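Local structure of monovalent Na+/H+ antiporter subunit A (Dietzia sp. DQ12-45-1b, 7D3U) at residues L136-L141 / V154-V159; V233-H238 / S331-V336. The protein probably takes part in exchanging sodium ions for protons across the cell membrane as a subunit of the Mrp antiporter complex. All blocks are in the same frame, centred on the assembly; numbering follows the deposited sequence.

Interaction 1 (L136-L141 / V154-V159); sequences LCSFFL and VRTLLV. With LMT (dodecyl-beta-D-maltoside), chain Q.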
loop_
_atom_site.group_PDB
_atom_site.type_symbol
_atom_site.label_atom_id
_atom_site.label_comp_id
_atom_site.label_asym_id
_atom_site.label_seq_id
_atom_site.Cartn_x
_atom_site.Cartn_y
_atom_site.Cartn_z
ATOM N N LEU B 136 -27.291 10.626 13.755
ATOM C CA LEU B 136 -26.804 11.337 12.577
ATOM C C LEU B 136 -27.710 12.509 12.230
ATOM O O LEU B 136 -27.227 13.601 11.898
ATOM C CB LEU B 136 -26.698 10.385 11.388
ATOM C CG LEU B 136 -25.362 9.679 11.168
ATOM C CD1 LEU B 136 -25.298 9.138 9.754
ATOM C CD2 LEU B 136 -24.209 10.625 11.431
ATOM N N CYS B 137 -29.025 12.299 12.284
ATOM C CA CYS B 137 -29.949 13.395 12.020
ATOM C C CYS B 137 -29.771 14.516 13.036
ATOM O O CYS B 137 -29.853 15.699 12.687
ATOM C CB CYS B 137 -31.384 12.882 12.030
ATOM S SG CYS B 137 -32.603 14.193 12.085
ATOM N N SER B 138 -29.493 14.168 14.292
ATOM C CA SER B 138 -29.259 15.194 15.301
ATOM C C SER B 138 -27.953 15.928 15.047
ATOM O O SER B 138 -27.883 17.152 15.213
ATOM C CB SER B 138 -29.254 14.572 16.693
ATOM O OG SER B 138 -28.981 15.560 17.667
ATOM N N PHE B 139 -26.902 15.200 14.665
ATOM C CA PHE B 139 -25.652 15.857 14.302
ATOM C C PHE B 139 -25.875 16.865 13.184
ATOM O O PHE B 139 -25.395 18.000 13.251
ATOM C CB PHE B 139 -24.610 14.819 13.892
ATOM C CG PHE B 139 -23.439 15.396 13.151
ATOM C CD1 PHE B 139 -22.422 16.037 13.830
ATOM C CD2 PHE B 139 -23.354 15.293 11.776
ATOM C CE1 PHE B 139 -21.345 16.567 13.152
ATOM C CE2 PHE B 139 -22.280 15.822 11.096
ATOM C CZ PHE B 139 -21.276 16.459 11.784
ATOM N N PHE B 140 -26.626 16.471 12.156
ATOM C CA PHE B 140 -26.859 17.382 11.040
ATOM C C PHE B 140 -27.772 18.536 11.425
ATOM O O PHE B 140 -27.666 19.622 10.845
ATOM C CB PHE B 140 -27.437 16.627 9.849
ATOM C CG PHE B 140 -26.400 16.141 8.895
ATOM C CD1 PHE B 140 -25.581 17.039 8.238
ATOM C CD2 PHE B 140 -26.238 14.795 8.657
ATOM C CE1 PHE B 140 -24.621 16.600 7.359
ATOM C CE2 PHE B 140 -25.283 14.351 7.779
ATOM C CZ PHE B 140 -24.471 15.255 7.128
ATOM N N LEU B 141 -28.670 18.328 12.387
ATOM C CA LEU B 141 -29.496 19.434 12.855
ATOM C C LEU B 141 -28.681 20.437 13.655
ATOM O O LEU B 141 -28.935 21.644 13.576
ATOM C CB LEU B 141 -30.659 18.908 13.693
ATOM C CG LEU B 141 -31.895 18.485 12.905
ATOM C CD1 LEU B 141 -32.916 17.850 13.824
ATOM C CD2 LEU B 141 -32.490 19.678 12.185
ATOM N N VAL B 154 -20.082 18.237 16.470
ATOM C CA VAL B 154 -19.055 17.202 16.488
ATOM C C VAL B 154 -19.021 16.514 17.845
ATOM O O VAL B 154 -18.948 15.283 17.933
ATOM C CB VAL B 154 -17.685 17.800 16.121
ATOM C CG1 VAL B 154 -16.566 16.871 16.552
ATOM C CG2 VAL B 154 -17.608 18.062 14.630
ATOM N N ARG B 155 -19.091 17.295 18.923
ATOM C CA ARG B 155 -19.062 16.700 20.255
ATOM C C ARG B 155 -20.317 15.880 20.523
ATOM O O ARG B 155 -20.246 14.817 21.146
ATOM C CB ARG B 155 -18.887 17.788 21.309
ATOM C CG ARG B 155 -17.566 18.511 21.189
ATOM C CD ARG B 155 -17.327 19.421 22.367
ATOM N NE ARG B 155 -18.041 20.685 22.235
ATOM C CZ ARG B 155 -17.448 21.861 22.064
ATOM N NH1 ARG B 155 -16.127 21.937 22.006
ATOM N NH2 ARG B 155 -18.177 22.963 21.953
ATOM N N THR B 156 -21.473 16.350 20.051
ATOM C CA THR B 156 -22.703 15.581 20.196
ATOM C C THR B 156 -22.600 14.246 19.474
ATOM O O THR B 156 -22.935 13.201 20.040
ATOM C CB THR B 156 -23.888 16.386 19.668
ATOM O OG1 THR B 156 -24.280 17.355 20.646
ATOM C CG2 THR B 156 -25.066 15.476 19.365
ATOM N N LEU B 157 -22.135 14.263 18.225
ATOM C CA LEU B 157 -21.987 13.017 17.482
ATOM C C LEU B 157 -21.001 12.083 18.169
ATOM O O LEU B 157 -21.266 10.884 18.298
ATOM C CB LEU B 157 -21.544 13.305 16.050
ATOM C CG LEU B 157 -21.508 12.092 15.123
ATOM C CD1 LEU B 157 -22.851 11.393 15.126
ATOM C CD2 LEU B 157 -21.127 12.504 13.716
ATOM N N LEU B 158 -19.876 12.618 18.646
ATOM C CA LEU B 158 -18.872 11.775 19.286
ATOM C C LEU B 158 -19.412 11.141 20.561
ATOM O O LEU B 158 -19.229 9.940 20.793
ATOM C CB LEU B 158 -17.617 12.591 19.582
ATOM C CG LEU B 158 -16.648 12.761 18.416
ATOM C CD1 LEU B 158 -15.470 13.618 18.834
ATOM C CD2 LEU B 158 -16.179 11.409 17.917
ATOM N N VAL B 159 -20.092 11.926 21.399
ATOM C CA VAL B 159 -20.553 11.401 22.679
ATOM C C VAL B 159 -21.722 10.442 22.484
ATOM O O VAL B 159 -21.816 9.420 23.170
ATOM C CB VAL B 159 -20.911 12.553 23.634
ATOM C CG1 VAL B 159 -21.434 12.005 24.943
ATOM C CG2 VAL B 159 -19.691 13.412 23.891
HETATM C C1 LMT Q . -25.344 11.630 4.177
HETATM C C2 LMT Q . -25.373 12.893 3.372
HETATM C C3 LMT Q . -24.465 13.988 3.821
HETATM C C4 LMT Q . -25.034 15.281 3.304
HETATM C C5 LMT Q . -24.032 16.374 3.435
HETATM C C6 LMT Q . -24.655 17.726 3.346
HETATM C C7 LMT Q . -23.601 18.746 3.037
HETATM C C8 LMT Q . -24.134 20.103 3.335
HETATM C C9 LMT Q . -24.219 20.428 4.790
HETATM C C10 LMT Q . -24.541 21.892 4.903
HETATM C C11 LMT Q . -24.203 22.423 6.258
HETATM C C12 LMT Q . -24.445 23.891 6.350
#
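Residues 136-141 and 154-159 run antiparallel, with local helix axes 8.9 Å apart at closest approach and N-to-C directions at 167°. The backbones are nearest where the CA atoms of Phe139 and Leu157 stand 5.6 Å apart, and these two side chains carry most of the contact. Phe139 has CG anti to its backbone N (chi1 164°), which directs the ring at the facing helix. Leu157, also with CG anti to N, lays one methyl over a face of that ring: CD2 lies 3.9 Å from the ring centroid of Phe139 and 16° off its normal, a CH-pi contact. The second methyl of Leu157, CD1, reaches Leu136 CD2 at 4.0 Å, the two side chains crossing obliquely. The Leu157 stem lies on the same side of the ring, toward its rim, with CB 3.6 Å from Phe139 CD1. At the ring edge, Phe139 CE1 meets Val154 N at 3.9 Å. Helices 124-142 and 150-164 are consecutive, so the contact closes a helical hairpin within the antiporter membrane domain. An alanine in place of Phe139 would remove the ring and would probably loosen the hairpin where Leu157 now rests. Phe140 takes no part in this pairing; it touches the detergent chain with CZ 3.5 Å from LMT C3 and packs edge-to-face with Phe374 of subunit D. Arg155 NH1 forms a salt bridge with Asp544.

Interaction 2 (V233-H238 / S331-V336); sequences VSAYLH and SLFMFV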
loop_
_atom_site.group_PDB
_atom_site.type_symbol
_atom_site.label_atom_id
_atom_site.label_comp_id
_atom_site.label_asym_id
_atom_site.label_seq_id
_atom_site.Cartn_x
_atom_site.Cartn_y
_atom_site.Cartn_z
ATOM N N VAL B 233 -35.822 22.698 16.838
ATOM C CA VAL B 233 -35.091 21.438 16.894
ATOM C C VAL B 233 -34.677 21.147 18.328
ATOM O O VAL B 233 -34.576 19.989 18.737
ATOM C CB VAL B 233 -33.880 21.453 15.942
ATOM C CG1 VAL B 233 -33.060 20.189 16.099
ATOM C CG2 VAL B 233 -34.302 21.667 14.506
ATOM N N SER B 234 -34.470 22.198 19.126
ATOM C CA SER B 234 -34.213 21.998 20.548
ATOM C C SER B 234 -35.453 21.471 21.254
ATOM O O SER B 234 -35.361 20.588 22.114
ATOM C CB SER B 234 -33.747 23.303 21.189
ATOM O OG SER B 234 -32.347 23.464 21.056
ATOM N N ALA B 235 -36.625 22.003 20.902
ATOM C CA ALA B 235 -37.875 21.507 21.466
ATOM C C ALA B 235 -38.055 20.029 21.165
ATOM O O ALA B 235 -38.380 19.236 22.054
ATOM C CB ALA B 235 -39.053 22.311 20.917
ATOM N N TYR B 236 -37.840 19.641 19.910
ATOM C CA TYR B 236 -37.988 18.236 19.548
ATOM C C TYR B 236 -36.935 17.377 20.239
ATOM O O TYR B 236 -37.262 16.364 20.866
ATOM C CB TYR B 236 -37.907 18.067 18.034
ATOM C CG TYR B 236 -38.593 16.818 17.540
ATOM C CD1 TYR B 236 -39.620 16.238 18.268
ATOM C CD2 TYR B 236 -38.207 16.214 16.354
ATOM C CE1 TYR B 236 -40.250 15.097 17.824
ATOM C CE2 TYR B 236 -38.832 15.071 15.903
ATOM C CZ TYR B 236 -39.852 14.517 16.643
ATOM O OH TYR B 236 -40.478 13.377 16.199
ATOM N N LEU B 237 -35.665 17.779 20.150
ATOM C CA LEU B 237 -34.572 16.996 20.710
ATOM C C LEU B 237 -34.694 16.845 22.218
ATOM O O LEU B 237 -34.193 15.870 22.784
ATOM C CB LEU B 237 -33.244 17.656 20.343
ATOM C CG LEU B 237 -31.948 16.856 20.401
ATOM C CD1 LEU B 237 -31.018 17.332 19.304
ATOM C CD2 LEU B 237 -31.286 17.011 21.754
ATOM N N HIS B 238 -35.350 17.791 22.885
ATOM C CA HIS B 238 -35.499 17.734 24.332
ATOM C C HIS B 238 -36.825 17.139 24.780
ATOM O O HIS B 238 -36.879 16.525 25.848
ATOM C CB HIS B 238 -35.349 19.131 24.938
ATOM C CG HIS B 238 -33.946 19.649 24.919
ATOM N ND1 HIS B 238 -33.110 19.494 23.834
ATOM C CD2 HIS B 238 -33.230 20.320 25.851
ATOM C CE1 HIS B 238 -31.942 20.049 24.099
ATOM N NE2 HIS B 238 -31.988 20.556 25.316
ATOM N N SER B 331 -43.473 22.637 25.247
ATOM C CA SER B 331 -44.188 23.906 25.289
ATOM C C SER B 331 -43.303 25.032 25.809
ATOM O O SER B 331 -43.406 26.164 25.329
ATOM C CB SER B 331 -45.445 23.777 26.143
ATOM O OG SER B 331 -45.224 24.291 27.438
ATOM N N LEU B 332 -42.410 24.741 26.757
ATOM C CA LEU B 332 -41.497 25.762 27.259
ATOM C C LEU B 332 -40.537 26.225 26.176
ATOM O O LEU B 332 -40.265 27.423 26.047
ATOM C CB LEU B 332 -40.720 25.224 28.456
ATOM C CG LEU B 332 -41.321 25.507 29.825
ATOM C CD1 LEU B 332 -40.352 25.093 30.904
ATOM C CD2 LEU B 332 -41.663 26.976 29.948
ATOM N N PHE B 333 -40.006 25.287 25.392
ATOM C CA PHE B 333 -39.108 25.663 24.307
ATOM C C PHE B 333 -39.834 26.485 23.254
ATOM O O PHE B 333 -39.318 27.510 22.790
ATOM C CB PHE B 333 -38.498 24.416 23.678
ATOM C CG PHE B 333 -37.162 24.061 24.233
ATOM C CD1 PHE B 333 -36.097 24.921 24.087
ATOM C CD2 PHE B 333 -36.971 22.871 24.905
ATOM C CE1 PHE B 333 -34.869 24.603 24.599
ATOM C CE2 PHE B 333 -35.740 22.547 25.419
ATOM C CZ PHE B 333 -34.686 23.413 25.264
ATOM N N MET B 334 -41.035 26.056 22.868
ATOM C CA MET B 334 -41.776 26.810 21.867
ATOM C C MET B 334 -42.177 28.186 22.388
ATOM O O MET B 334 -42.220 29.151 21.616
ATOM C CB MET B 334 -42.997 26.012 21.419
ATOM C CG MET B 334 -42.642 24.800 20.576
ATOM S SD MET B 334 -44.087 23.894 20.012
ATOM C CE MET B 334 -44.757 23.355 21.579
ATOM N N PHE B 335 -42.421 28.314 23.692
ATOM C CA PHE B 335 -42.772 29.613 24.247
ATOM C C PHE B 335 -41.558 30.525 24.352
ATOM O O PHE B 335 -41.669 31.735 24.136
ATOM C CB PHE B 335 -43.432 29.438 25.610
ATOM C CG PHE B 335 -44.906 29.191 25.532
ATOM C CD1 PHE B 335 -45.685 29.885 24.626
ATOM C CD2 PHE B 335 -45.510 28.256 26.350
ATOM C CE1 PHE B 335 -47.039 29.658 24.546
ATOM C CE2 PHE B 335 -46.863 28.023 26.270
ATOM C CZ PHE B 335 -47.630 28.727 25.369
ATOM N N VAL B 336 -40.392 29.971 24.688
ATOM C CA VAL B 336 -39.165 30.757 24.620
ATOM C C VAL B 336 -38.943 31.253 23.200
ATOM O O VAL B 336 -38.594 32.419 22.977
ATOM C CB VAL B 336 -37.968 29.932 25.128
ATOM C CG1 VAL B 336 -36.671 30.700 24.946
ATOM C CG2 VAL B 336 -38.164 29.573 26.584
#
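In His238 the ring carbon CG lies anti to the carbonyl carbon and beside the backbone N (chi1 -72°), while Phe333 reaches out from the other helix with chi1 at -95°, so that the two rings meet between residues 233-238 and 331-336. Their planes are turned 82° to each other and their centroids are 4.8 Å apart, which makes a T-shaped (edge-to-face) pair: Phe333 supplies the edge and His238 the face. Phe333 CZ lies over a face of the imidazole, and Phe333 CE2 comes to 3.4 Å from His238 CD2. One face of the phenyl ring lies against the backbone of helix 231-240, with the N of Ala235 above it toward the rim. Ser234 CB sits over that face as well, 4.2 Å from the Phe333 ring centroid, in a CH-pi contact. At the root of the phenyl side chain, Phe333 CB packs on Ala235 CB at 3.5 Å. This small methyl marks the nearest approach of the backbones, the CA atoms of Ala235 and Phe333 being 5.2 Å apart, and the antiparallel axes come within 8.6 Å. Two residues separate helix 231-240 from helix 243-252 inside a single predicted membrane span, consistent with Phe333 packing beside an interrupted transmembrane helix. Met227 and Leu292 also touch Phe333, and the carbonyl O of His238 accepts a hydrogen bond from NE2 of His325. The contact thus meets a buried imidazole at its face, with neither ring nitrogen hydrogen-bonded to the other segment; because an aromatic edge carries partial positive charge, this neighbour would probably favour neutral over protonated His238.

In the fold
Both contacts are buried antiparallel helix packings within the same antiporter membrane domain, with centres about 18 Å apart. They hold different helices, but these are neighbours: Ser138 and Leu141 of interaction 1 pack on Leu237 and Val233 of interaction 2, and helix 102-119 touches the first segment of each. Interaction 1 joins helices consecutive in sequence and lies at a subunit boundary, where subunit D and detergent adjoin it; its chemistry is aliphatic and phenyl. Interaction 2 joins segments separated by 92 residues of sequence, and no other protein chain touches them. There the aromatic partner is a histidine, bringing a titratable group into otherwise largely apolar packing.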